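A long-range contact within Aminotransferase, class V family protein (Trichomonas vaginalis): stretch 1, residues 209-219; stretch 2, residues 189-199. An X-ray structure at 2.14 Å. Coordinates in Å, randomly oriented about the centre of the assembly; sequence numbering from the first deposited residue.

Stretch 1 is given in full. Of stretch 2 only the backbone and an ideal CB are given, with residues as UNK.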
# COMPACT_ATOMS: atom_id res chain seq x y z
N MET A 209 0.34 -2.64 -3.49
CA MET A 209 -1.03 -2.73 -3.99
C MET A 209 -1.35 -4.13 -4.50
O MET A 209 -0.49 -4.80 -5.09
CB MET A 209 -1.24 -1.71 -5.12
CG MET A 209 -2.67 -1.64 -5.68
SD MET A 209 -3.00 -2.74 -7.07
CE MET A 209 -2.23 -1.81 -8.38
N SER A 210 -2.59 -4.56 -4.28
CA SER A 210 -3.10 -5.84 -4.77
C SER A 210 -4.43 -5.66 -5.49
O SER A 210 -5.22 -4.76 -5.15
CB SER A 210 -3.30 -6.83 -3.62
OG SER A 210 -2.11 -7.09 -2.90
N VAL A 211 -4.67 -6.53 -6.47
CA VAL A 211 -5.99 -6.70 -7.06
C VAL A 211 -6.68 -7.85 -6.34
O VAL A 211 -6.07 -8.90 -6.14
CB VAL A 211 -5.90 -6.98 -8.58
CG1 VAL A 211 -7.16 -7.65 -9.12
CG2 VAL A 211 -5.61 -5.69 -9.32
N VAL A 212 -7.94 -7.65 -5.96
CA VAL A 212 -8.77 -8.72 -5.43
C VAL A 212 -10.05 -8.78 -6.28
O VAL A 212 -10.74 -7.77 -6.45
CB VAL A 212 -9.11 -8.52 -3.93
CG1 VAL A 212 -9.67 -9.80 -3.34
CG2 VAL A 212 -7.88 -8.08 -3.15
N ILE A 213 -10.33 -9.96 -6.82
CA ILE A 213 -11.51 -10.20 -7.65
C ILE A 213 -12.37 -11.20 -6.91
O ILE A 213 -11.91 -12.31 -6.63
CB ILE A 213 -11.11 -10.74 -9.04
CG1 ILE A 213 -10.35 -9.65 -9.82
CG2 ILE A 213 -12.35 -11.20 -9.82
CD1 ILE A 213 -9.77 -10.10 -11.14
N ILE A 214 -13.62 -10.82 -6.60
CA ILE A 214 -14.48 -11.59 -5.69
C ILE A 214 -15.85 -11.87 -6.30
O ILE A 214 -16.52 -10.96 -6.79
CB ILE A 214 -14.71 -10.84 -4.35
CG1 ILE A 214 -13.38 -10.39 -3.75
CG2 ILE A 214 -15.50 -11.73 -3.37
CD1 ILE A 214 -13.50 -9.42 -2.59
N ARG A 215 -16.28 -13.14 -6.25
CA ARG A 215 -17.62 -13.53 -6.72
C ARG A 215 -18.64 -12.97 -5.72
O ARG A 215 -18.48 -13.14 -4.51
CB ARG A 215 -17.73 -15.06 -6.82
CG ARG A 215 -18.82 -15.56 -7.77
CD ARG A 215 -19.49 -16.82 -7.24
NE ARG A 215 -18.74 -18.05 -7.40
CZ ARG A 215 -18.84 -19.13 -6.62
NH1 ARG A 215 -19.67 -19.17 -5.58
NH2 ARG A 215 -18.08 -20.19 -6.89
N LYS A 216 -19.69 -12.31 -6.22
CA LYS A 216 -20.60 -11.52 -5.36
C LYS A 216 -21.31 -12.26 -4.22
O LYS A 216 -21.46 -11.69 -3.14
CB LYS A 216 -21.63 -10.76 -6.22
CG LYS A 216 -21.04 -9.55 -6.91
CD LYS A 216 -21.99 -8.92 -7.90
CE LYS A 216 -21.37 -7.68 -8.50
NZ LYS A 216 -22.15 -7.15 -9.65
N ASP A 217 -21.74 -13.50 -4.44
CA ASP A 217 -22.37 -14.31 -3.36
C ASP A 217 -21.40 -14.71 -2.23
O ASP A 217 -21.85 -15.00 -1.12
CB ASP A 217 -23.08 -15.57 -3.90
CG ASP A 217 -22.14 -16.53 -4.61
OD1 ASP A 217 -21.29 -16.01 -5.36
OD2 ASP A 217 -22.25 -17.76 -4.44
N MET A 218 -20.09 -14.69 -2.50
CA MET A 218 -19.09 -14.94 -1.44
C MET A 218 -19.13 -13.84 -0.37
O MET A 218 -18.92 -14.12 0.81
CB MET A 218 -17.67 -15.05 -2.01
CG MET A 218 -17.46 -16.22 -2.97
SD MET A 218 -17.53 -17.83 -2.16
CE MET A 218 -16.01 -17.81 -1.21
N LEU A 219 -19.39 -12.60 -0.78
CA LEU A 219 -19.52 -11.48 0.15
C LEU A 219 -20.87 -11.41 0.89
O LEU A 219 -21.00 -10.62 1.83
CB LEU A 219 -19.24 -10.17 -0.57
CG LEU A 219 -17.80 -10.02 -1.06
CD1 LEU A 219 -17.67 -8.72 -1.84
CD2 LEU A 219 -16.81 -10.05 0.09
N UNK A 189 -13.39 -20.77 -16.66
CA UNK A 189 -14.04 -21.52 -15.59
C UNK A 189 -14.28 -20.66 -14.35
O UNK A 189 -13.99 -21.06 -13.23
CB UNK A 189 -13.19 -22.74 -15.22
N UNK A 190 -14.83 -19.47 -14.58
CA UNK A 190 -15.18 -18.55 -13.50
C UNK A 190 -16.18 -19.14 -12.49
O UNK A 190 -16.14 -18.81 -11.31
CB UNK A 190 -15.76 -17.27 -14.10
N UNK A 191 -17.05 -20.05 -12.96
CA UNK A 191 -17.96 -20.78 -12.07
C UNK A 191 -17.31 -21.53 -10.89
O UNK A 191 -17.98 -21.80 -9.90
CB UNK A 191 -18.75 -21.79 -12.91
N UNK A 192 -16.02 -21.87 -11.01
CA UNK A 192 -15.26 -22.54 -9.94
C UNK A 192 -14.68 -21.59 -8.88
O UNK A 192 -14.17 -22.06 -7.85
CB UNK A 192 -14.12 -23.34 -10.56
N UNK A 193 -14.74 -20.28 -9.15
CA UNK A 193 -13.94 -19.28 -8.46
C UNK A 193 -14.76 -18.46 -7.45
O UNK A 193 -15.74 -17.80 -7.81
CB UNK A 193 -13.29 -18.35 -9.48
N UNK A 194 -14.33 -18.51 -6.19
CA UNK A 194 -14.82 -17.62 -5.15
C UNK A 194 -14.04 -16.32 -5.16
O UNK A 194 -14.63 -15.23 -5.14
CB UNK A 194 -14.73 -18.29 -3.78
N UNK A 195 -12.70 -16.42 -5.20
CA UNK A 195 -11.83 -15.24 -5.13
C UNK A 195 -10.49 -15.46 -5.84
O UNK A 195 -9.89 -16.53 -5.72
CB UNK A 195 -11.58 -14.86 -3.67
N UNK A 196 -10.04 -14.45 -6.58
CA UNK A 196 -8.70 -14.42 -7.13
C UNK A 196 -8.05 -13.16 -6.63
O UNK A 196 -8.70 -12.10 -6.58
CB UNK A 196 -8.70 -14.48 -8.66
N UNK A 197 -6.78 -13.26 -6.27
CA UNK A 197 -6.01 -12.08 -5.90
C UNK A 197 -4.57 -12.14 -6.40
O UNK A 197 -4.03 -13.22 -6.68
CB UNK A 197 -6.02 -11.91 -4.38
N UNK A 198 -3.97 -10.96 -6.50
CA UNK A 198 -2.61 -10.79 -6.99
C UNK A 198 -2.03 -9.47 -6.50
O UNK A 198 -2.66 -8.42 -6.67
CB UNK A 198 -2.58 -10.85 -8.52
N UNK A 199 -0.85 -9.52 -5.90
CA UNK A 199 -0.08 -8.31 -5.61
C UNK A 199 0.44 -7.78 -6.94
O UNK A 199 0.62 -8.55 -7.88
CB UNK A 199 1.06 -8.58 -4.63

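Strand 209-215 pairs with the end of stretch 2 in antiparallel fashion, the axes 4.5 Å apart at closest approach.

Position 189 has positive phi and psi (60/47). Glycine, asparagine or another polar residue would be usual. Its ideal CB has nothing of stretch 1 near it. The residue is Gln189, which makes no contact with stretch 1.

Position 190 begins a 3-10 segment. Its CB points sideways and lies far from stretch 1, so only a long side chain could reach it. A large apolar group would find Ile213 there. The residue is Trp190; its CZ3 lies 4.2 Å from Ile213 CG2.

Position 191 points away, and many polar residues would serve. The O of 191 lies 3.4 Å from Arg215 NH2. The residue is Glu191.

Position 192 also points away, and again the choice is wide. The residue is Lys192.

Position 193 has extended angles (-105/121) and a sideways CB, with nothing of stretch 1 within 5.5 Å. A beta-branched residue would be at ease. The O of 193 accepts a weak hydrogen bond from Arg215 NE (3.0 Å). The residue is Val193.

Position 194 is the corner of the chain. An ideal CB would sit 2.9 Å from Met218 CE, a clash. With Met218 placed as it is, only glycine fits. The residue is Gly194. Met218 CG packs 3.7 Å from its CA, and Arg215 N donates a nearly straight hydrogen bond to Gly194 O (2.9 Å).

Position 195 is a non-hydrogen-bonded partner of Ile214, and its CB shares a face with Val212 and Ile214. A small or medium apolar group would suit: alanine, cysteine, valine. The residue is Cys195. Its SG lies 3.7 Å from Val212 CG1 and 4.2 Å from Ile214 CG1.

Position 196 pairs with Ile213 through two hydrogen bonds, N to Ile213 O (2.8 Å) and Ile213 N to O of 196 (2.7 Å). Its CB shares a face with Ile213. Valine, isoleucine or leucine would pack there. The residue is Ile196; its CB lies 4.4 Å from Ile213 CB.

Position 197 has its CB on the face of Val212 and Ile214, 3.5 Å from Val211 O. The strand fills that side, so a large apolar group must turn from it. The residue is Phe197, chi1 p; CB lies 4.3 Å from Val212 CG1, while the ring leads away.

Position 198 is hydrogen-bonded to Val211 both ways, N to Val211 O (3.0 Å) and Val211 N to O of 198 (2.8 Å). Its ideal CB, on the face of Val211 and Ile213, is 4.7 Å from Val211 O at nearest, so alanine or valine would suit. The residue is Ala198; its part is mainly these two bonds.

Position 199 lies opposite Ser210, with CB 3.9 Å from Ser210 OG. Serine, cysteine, threonine or valine could fit. The residue is Cys199, chi1 p. Its SG is 5.7 Å from Ser210 OG; its CA is 3.6 Å from both Ser210 OG and Met209 O.

Stretch 2 (189-199) QWEKVGCIFAC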
# COMPACT_ATOMS: atom_id res chain seq x y z
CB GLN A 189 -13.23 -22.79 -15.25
CG GLN A 189 -12.96 -23.73 -16.42
CD GLN A 189 -12.24 -24.99 -15.96
OE1 GLN A 189 -11.18 -24.92 -15.35
NE2 GLN A 189 -12.84 -26.15 -16.24
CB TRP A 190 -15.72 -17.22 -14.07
CG TRP A 190 -14.66 -16.41 -14.76
CD1 TRP A 190 -14.42 -16.35 -16.11
CD2 TRP A 190 -13.68 -15.56 -14.15
NE1 TRP A 190 -13.36 -15.52 -16.36
CE2 TRP A 190 -12.90 -15.02 -15.18
CE3 TRP A 190 -13.40 -15.20 -12.82
CZ2 TRP A 190 -11.84 -14.13 -14.93
CZ3 TRP A 190 -12.36 -14.33 -12.57
CH2 TRP A 190 -11.59 -13.80 -13.62
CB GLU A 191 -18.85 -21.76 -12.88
CG GLU A 191 -18.16 -22.98 -13.48
CD GLU A 191 -17.53 -22.75 -14.85
OE1 GLU A 191 -17.49 -21.59 -15.32
OE2 GLU A 191 -17.08 -23.73 -15.46
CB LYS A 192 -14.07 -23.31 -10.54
CG LYS A 192 -14.42 -24.37 -11.56
CD LYS A 192 -13.15 -24.98 -12.14
CE LYS A 192 -13.47 -26.18 -13.01
NZ LYS A 192 -13.96 -27.34 -12.22
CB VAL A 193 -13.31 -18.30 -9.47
CG1 VAL A 193 -12.50 -17.21 -8.76
CG2 VAL A 193 -12.44 -19.04 -10.48
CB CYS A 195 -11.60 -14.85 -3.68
SG CYS A 195 -10.50 -13.43 -3.43
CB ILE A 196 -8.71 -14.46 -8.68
CG1 ILE A 196 -9.04 -15.87 -9.16
CG2 ILE A 196 -7.38 -14.01 -9.27
CD1 ILE A 196 -9.41 -15.97 -10.63
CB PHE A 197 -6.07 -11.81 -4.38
CG PHE A 197 -5.26 -12.77 -3.56
CD1 PHE A 197 -5.75 -14.04 -3.26
CD2 PHE A 197 -4.02 -12.39 -3.03
CE1 PHE A 197 -5.01 -14.92 -2.48
CE2 PHE A 197 -3.27 -13.28 -2.27
CZ PHE A 197 -3.77 -14.54 -1.99
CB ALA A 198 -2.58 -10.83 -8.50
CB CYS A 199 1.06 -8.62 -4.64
SG CYS A 199 2.30 -9.77 -5.28
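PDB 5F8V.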